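Local coordinates for C3-degrading proteinase (CppA protein) (PDB 3E0R) that probably acts as a proteinase that degrades complement component C3 in the pathogen Streptococcus pneumoniae, at residues L211-E219 and F229-L239. Numbering follows the deposited sequence.
Sequences LRQKFESTE and FLGKDRNNVEL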
ATOM      1  N   LEU A 211      -2.665  22.232   8.756  1.00 17.96           N
ATOM      2  CA  LEU A 211      -3.064  20.899   9.192  1.00 18.52           C
ATOM      3  C   LEU A 211      -3.919  20.900  10.457  1.00 19.21           C
ATOM      4  O   LEU A 211      -4.938  20.188  10.543  1.00 19.86           O
ATOM      5  CB  LEU A 211      -1.824  20.025   9.334  1.00 18.30           C
ATOM      6  CG  LEU A 211      -1.102  19.735   8.004  1.00 14.87           C
ATOM      7  CD1 LEU A 211       0.307  19.131   8.263  1.00  9.39           C
ATOM      8  CD2 LEU A 211      -1.978  18.851   7.095  1.00 12.75           C
ATOM      9  N   ARG A 212      -3.550  21.760  11.392  1.00 20.19           N
ATOM     10  CA  ARG A 212      -4.322  22.011  12.629  1.00 20.14           C
ATOM     11  C   ARG A 212      -5.739  22.490  12.294  1.00 21.20           C
ATOM     12  O   ARG A 212      -6.749  21.963  12.772  1.00 22.56           O
ATOM     13  CB  ARG A 212      -3.590  23.056  13.498  1.00 19.62           C
ATOM     14  CG  ARG A 212      -2.509  22.454  14.347  1.00 18.74           C
ATOM     15  CD  ARG A 212      -1.840  23.484  15.184  1.00 18.71           C
ATOM     16  NE  ARG A 212      -2.738  23.962  16.236  1.00 17.83           N
ATOM     17  CZ  ARG A 212      -2.986  25.228  16.535  1.00 11.65           C
ATOM     18  NH1 ARG A 212      -2.387  26.199  15.898  1.00 11.58           N
ATOM     19  NH2 ARG A 212      -3.846  25.514  17.498  1.00 15.95           N
ATOM     20  N   GLN A 213      -5.805  23.455  11.407  1.00 21.78           N
ATOM     21  CA  GLN A 213      -7.086  23.896  10.821  1.00 22.61           C
ATOM     22  C   GLN A 213      -7.899  22.807  10.147  1.00 22.32           C
ATOM     23  O   GLN A 213      -9.081  22.667  10.422  1.00 22.95           O
ATOM     24  CB  GLN A 213      -6.810  25.010   9.842  1.00 22.06           C
ATOM     25  CG  GLN A 213      -8.006  25.542   9.179  1.00 24.02           C
ATOM     26  CD  GLN A 213      -7.716  26.823   8.425  1.00 25.90           C
ATOM     27  OE1 GLN A 213      -8.586  27.310   7.696  1.00 31.68           O
ATOM     28  NE2 GLN A 213      -6.487  27.393   8.603  1.00 26.80           N
ATOM     29  N   LYS A 214      -7.280  22.060   9.238  1.00 23.10           N
ATOM     30  CA  LYS A 214      -7.908  20.877   8.583  1.00 23.01           C
ATOM     31  C   LYS A 214      -8.559  19.853   9.544  1.00 22.38           C
ATOM     32  O   LYS A 214      -9.727  19.495   9.391  1.00 23.13           O
ATOM     33  CB  LYS A 214      -6.860  20.183   7.704  1.00 23.20           C
ATOM     34  CG  LYS A 214      -7.432  19.162   6.700  1.00 23.13           C
ATOM     35  CD  LYS A 214      -6.341  18.749   5.692  1.00 24.41           C
ATOM     36  CE  LYS A 214      -6.648  17.423   5.018  1.00 26.90           C
ATOM     37  NZ  LYS A 214      -7.818  17.578   4.093  1.00 29.22           N
ATOM     38  N   PHE A 215      -7.805  19.446  10.554  1.00 22.70           N
ATOM     39  CA  PHE A 215      -8.194  18.409  11.533  1.00 23.64           C
ATOM     40  C   PHE A 215      -8.728  18.930  12.854  1.00 24.10           C
ATOM     41  O   PHE A 215      -8.839  18.179  13.800  1.00 23.93           O
ATOM     42  CB  PHE A 215      -6.976  17.525  11.826  1.00 23.14           C
ATOM     43  CG  PHE A 215      -6.522  16.792  10.653  1.00 21.91           C
ATOM     44  CD1 PHE A 215      -7.194  15.645  10.262  1.00 19.39           C
ATOM     45  CD2 PHE A 215      -5.489  17.291   9.875  1.00 19.81           C
ATOM     46  CE1 PHE A 215      -6.798  14.967   9.145  1.00 21.19           C
ATOM     47  CE2 PHE A 215      -5.074  16.629   8.769  1.00 20.81           C
ATOM     48  CZ  PHE A 215      -5.729  15.456   8.380  1.00 22.26           C
ATOM     49  N   GLU A 216      -9.064  20.212  12.881  1.00 25.77           N
ATOM     50  CA  GLU A 216      -9.639  20.908  14.021  1.00 27.71           C
ATOM     51  C   GLU A 216     -10.816  20.145  14.663  1.00 27.82           C
ATOM     52  O   GLU A 216     -10.998  20.180  15.882  1.00 27.82           O
ATOM     53  CB  GLU A 216     -10.118  22.287  13.528  1.00 27.87           C
ATOM     54  CG  GLU A 216     -10.065  23.458  14.510  1.00 30.49           C
ATOM     55  CD  GLU A 216     -10.594  24.780  13.871  1.00 32.23           C
ATOM     56  OE1 GLU A 216     -11.124  24.738  12.715  1.00 37.61           O
ATOM     57  OE2 GLU A 216     -10.470  25.855  14.517  1.00 36.56           O
ATOM     58  N   SER A 217     -11.615  19.475  13.841  1.00 28.79           N
ATOM     59  CA  SER A 217     -12.790  18.720  14.325  1.00 29.79           C
ATOM     60  C   SER A 217     -12.451  17.343  14.942  1.00 30.35           C
ATOM     61  O   SER A 217     -13.344  16.480  15.079  1.00 30.41           O
ATOM     62  CB  SER A 217     -13.790  18.489  13.163  1.00 30.37           C
ATOM     63  OG  SER A 217     -13.320  17.493  12.247  1.00 30.48           O
ATOM     64  N   THR A 218     -11.188  17.149  15.332  1.00 30.68           N
ATOM     65  CA  THR A 218     -10.660  15.800  15.568  1.00 30.39           C
ATOM     66  C   THR A 218      -9.380  15.762  16.470  1.00 30.19           C
ATOM     67  O   THR A 218      -8.779  16.788  16.806  1.00 29.81           O
ATOM     68  CB  THR A 218     -10.430  15.100  14.181  1.00 30.62           C
ATOM     69  OG1 THR A 218     -10.459  13.669  14.323  1.00 33.00           O
ATOM     70  CG2 THR A 218      -9.105  15.523  13.550  1.00 30.01           C
ATOM     71  N   GLU A 219      -9.029  14.548  16.887  1.00 29.80           N
ATOM     72  CA  GLU A 219      -7.749  14.230  17.510  1.00 29.36           C
ATOM     73  C   GLU A 219      -6.598  14.414  16.500  1.00 27.17           C
ATOM     74  O   GLU A 219      -6.643  13.898  15.352  1.00 26.83           O
ATOM     75  CB  GLU A 219      -7.719  12.755  17.952  1.00 29.37           C
ATOM     76  CG  GLU A 219      -7.680  12.450  19.458  1.00 31.55           C
ATOM     77  CD  GLU A 219      -8.091  10.956  19.785  1.00 32.27           C
ATOM     78  OE1 GLU A 219      -8.671  10.264  18.902  1.00 34.37           O
ATOM     79  OE2 GLU A 219      -7.845  10.479  20.931  1.00 35.83           O
ATOM     80  N   PHE A 229       3.155  15.918  11.786  1.00 18.81           N
ATOM     81  CA  PHE A 229       1.788  16.103  12.228  1.00 18.05           C
ATOM     82  C   PHE A 229       1.105  14.770  11.979  1.00 18.02           C
ATOM     83  O   PHE A 229       1.206  14.189  10.887  1.00 17.65           O
ATOM     84  CB  PHE A 229       1.133  17.261  11.434  1.00 18.18           C
ATOM     85  CG  PHE A 229      -0.321  17.483  11.774  1.00 18.15           C
ATOM     86  CD1 PHE A 229      -0.688  18.445  12.691  1.00 15.90           C
ATOM     87  CD2 PHE A 229      -1.297  16.673  11.217  1.00 14.30           C
ATOM     88  CE1 PHE A 229      -2.012  18.608  13.008  1.00 18.04           C
ATOM     89  CE2 PHE A 229      -2.598  16.865  11.520  1.00 14.46           C
ATOM     90  CZ  PHE A 229      -2.970  17.798  12.422  1.00 14.37           C
ATOM     91  N   LEU A 230       0.510  14.237  13.036  1.00 17.74           N
ATOM     92  CA  LEU A 230      -0.280  13.031  12.958  1.00 17.22           C
ATOM     93  C   LEU A 230      -1.763  13.340  13.214  1.00 17.96           C
ATOM     94  O   LEU A 230      -2.169  13.735  14.329  1.00 17.42           O
ATOM     95  CB  LEU A 230       0.232  12.016  13.985  1.00 18.00           C
ATOM     96  CG  LEU A 230      -0.441  10.652  14.181  1.00 17.31           C
ATOM     97  CD1 LEU A 230      -0.518   9.865  12.868  1.00 17.20           C
ATOM     98  CD2 LEU A 230       0.317   9.862  15.306  1.00 14.72           C
ATOM     99  N   GLY A 231      -2.566  13.166  12.163  1.00 17.93           N
ATOM    100  CA  GLY A 231      -4.018  13.260  12.234  1.00 16.97           C
ATOM    101  C   GLY A 231      -4.643  11.900  12.021  1.00 17.23           C
ATOM    102  O   GLY A 231      -3.967  10.880  11.825  1.00 16.30           O
ATOM    103  N   LYS A 232      -5.958  11.885  12.042  1.00 17.91           N
ATOM    104  CA  LYS A 232      -6.715  10.644  11.965  1.00 18.81           C
ATOM    105  C   LYS A 232      -7.917  10.909  11.082  1.00 17.90           C
ATOM    106  O   LYS A 232      -8.553  11.953  11.201  1.00 17.98           O
ATOM    107  CB  LYS A 232      -7.180  10.226  13.356  1.00 18.82           C
ATOM    108  CG  LYS A 232      -7.522   8.757  13.484  1.00 20.00           C
ATOM    109  CD  LYS A 232      -7.692   8.432  14.954  1.00 20.92           C
ATOM    110  CE  LYS A 232      -7.519   6.990  15.234  1.00 23.29           C
ATOM    111  NZ  LYS A 232      -6.933   6.758  16.602  1.00 27.05           N
ATOM    112  N   ASP A 233      -8.191   9.977  10.183  1.00 17.77           N
ATOM    113  CA  ASP A 233      -9.240  10.143   9.205  1.00 17.78           C
ATOM    114  C   ASP A 233     -10.509   9.571   9.807  1.00 17.64           C
ATOM    115  O   ASP A 233     -10.464   8.833  10.798  1.00 17.30           O
ATOM    116  CB  ASP A 233      -8.879   9.449   7.881  1.00 17.88           C
ATOM    117  CG  ASP A 233      -9.704   9.966   6.691  1.00 17.95           C
ATOM    118  OD1 ASP A 233     -10.471  10.933   6.847  1.00 18.63           O
ATOM    119  OD2 ASP A 233      -9.572   9.411   5.583  1.00 18.66           O
ATOM    120  N   ARG A 234     -11.632   9.946   9.217  1.00 18.34           N
ATOM    121  CA  ARG A 234     -12.953   9.539   9.668  1.00 18.30           C
ATOM    122  C   ARG A 234     -13.189   8.013   9.663  1.00 18.25           C
ATOM    123  O   ARG A 234     -14.068   7.502  10.375  1.00 19.05           O
ATOM    124  CB  ARG A 234     -14.014  10.246   8.811  1.00 19.11           C
ATOM    125  CG  ARG A 234     -13.835  11.792   8.718  1.00 18.95           C
ATOM    126  CD  ARG A 234     -15.165  12.512   8.622  1.00 19.06           C
ATOM    127  NE  ARG A 234     -15.041  13.960   8.819  1.00 20.85           N
ATOM    128  CZ  ARG A 234     -14.597  14.817   7.892  1.00 22.70           C
ATOM    129  NH1 ARG A 234     -14.202  14.400   6.684  1.00 24.08           N
ATOM    130  NH2 ARG A 234     -14.532  16.109   8.175  1.00 21.66           N
ATOM    131  N   ASN A 235     -12.405   7.290   8.873  1.00 17.63           N
ATOM    132  CA  ASN A 235     -12.378   5.845   8.933  1.00 17.13           C
ATOM    133  C   ASN A 235     -11.320   5.252   9.885  1.00 16.32           C
ATOM    134  O   ASN A 235     -11.054   4.040   9.890  1.00 15.12           O
ATOM    135  CB  ASN A 235     -12.191   5.301   7.510  1.00 18.39           C
ATOM    136  CG  ASN A 235     -10.818   5.621   6.906  1.00 18.52           C
ATOM    137  OD1 ASN A 235      -9.939   6.215   7.536  1.00 20.26           O
ATOM    138  ND2 ASN A 235     -10.632   5.184   5.682  1.00 17.65           N
ATOM    139  N   ASN A 236     -10.693   6.119  10.671  1.00 15.89           N
ATOM    140  CA  ASN A 236      -9.678   5.736  11.652  1.00 16.05           C
ATOM    141  C   ASN A 236      -8.286   5.249  11.155  1.00 15.82           C
ATOM    142  O   ASN A 236      -7.476   4.807  11.944  1.00 16.78           O
ATOM    143  CB  ASN A 236     -10.284   4.828  12.741  1.00 15.51           C
ATOM    144  CG  ASN A 236     -11.284   5.578  13.597  1.00 15.56           C
ATOM    145  OD1 ASN A 236     -11.014   6.707  13.999  1.00 14.29           O
ATOM    146  ND2 ASN A 236     -12.478   5.020  13.768  1.00 11.59           N
ATOM    147  N   VAL A 237      -8.004   5.419   9.872  1.00 16.41           N
ATOM    148  CA  VAL A 237      -6.635   5.395   9.337  1.00 16.09           C
ATOM    149  C   VAL A 237      -5.892   6.702   9.768  1.00 17.27           C
ATOM    150  O   VAL A 237      -6.335   7.845   9.540  1.00 18.79           O
ATOM    151  CB  VAL A 237      -6.645   5.195   7.794  1.00 16.37           C
ATOM    152  CG1 VAL A 237      -5.233   5.218   7.170  1.00 15.30           C
ATOM    153  CG2 VAL A 237      -7.397   3.848   7.417  1.00 13.32           C
ATOM    154  N   GLU A 238      -4.778   6.511  10.429  1.00 16.73           N
ATOM    155  CA  GLU A 238      -3.864   7.568  10.736  1.00 17.08           C
ATOM    156  C   GLU A 238      -3.235   8.227   9.522  1.00 16.65           C
ATOM    157  O   GLU A 238      -2.864   7.560   8.562  1.00 17.16           O
ATOM    158  CB  GLU A 238      -2.767   7.012  11.657  1.00 16.84           C
ATOM    159  CG  GLU A 238      -3.338   6.688  13.043  1.00 17.71           C
ATOM    160  CD  GLU A 238      -2.274   6.233  14.001  1.00 19.57           C
ATOM    161  OE1 GLU A 238      -1.139   6.039  13.503  1.00 20.76           O
ATOM    162  OE2 GLU A 238      -2.571   6.066  15.222  1.00 21.72           O
ATOM    163  N   LEU A 239      -3.095   9.548   9.581  1.00 16.83           N
ATOM    164  CA  LEU A 239      -2.585  10.360   8.448  1.00 16.78           C
ATOM    165  C   LEU A 239      -1.408  11.131   8.959  1.00 16.72           C
ATOM    166  O   LEU A 239      -1.576  12.066   9.722  1.00 16.38           O
ATOM    167  CB  LEU A 239      -3.668  11.305   7.909  1.00 16.45           C
ATOM    168  CG  LEU A 239      -4.991  10.639   7.486  1.00 15.29           C
ATOM    169  CD1 LEU A 239      -6.036  11.709   7.263  1.00 11.58           C
ATOM    170  CD2 LEU A 239      -4.828   9.647   6.286  1.00  9.99           C
TER
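Leu239 N donates a 2.8 Å hydrogen bond to Gly231 O, and Gly231 N returns one of 2.9 Å to Leu239 O; against this hydrogen-bonded antiparallel pair lies the ring of Phe215. One ring face covers Gly231 CA, while Leu239 CD1 comes in at the edge, close to the ring plane, 3.8 Å from Phe215 CE1. Two residues before Gly231 on strand 228-232, Phe229 has CG anti to its backbone N (chi1 177°), which carries its ring to Leu211 on helix 208-214. Leu211 CB sits almost exactly over the centre of that ring, 3.7 Å from the centroid and 3° off the normal, a CH-pi contact. The two phenyl rings meet obliquely, planes at 34°, with Phe229 CE2 3.4 Å from Phe215 CD2. Phe241, farther along strand 238-243, touches Leu211, Phe215 and Phe229. Glu219 OE1 stays 4.5 Å from Lys232 NZ, too far for a salt bridge, and Arg234 NH1 hydrogen-bonds Glu164 O while its guanidinium makes a cation-pi contact with Phe166. Helix and strands fit a βαβββ module, consistent with the glyoxalase clan. Hydrophobic burial of aromatic and leucine side chains therefore holds helix to sheet, the Glu219-Lys232 pair probably adding only weak attraction.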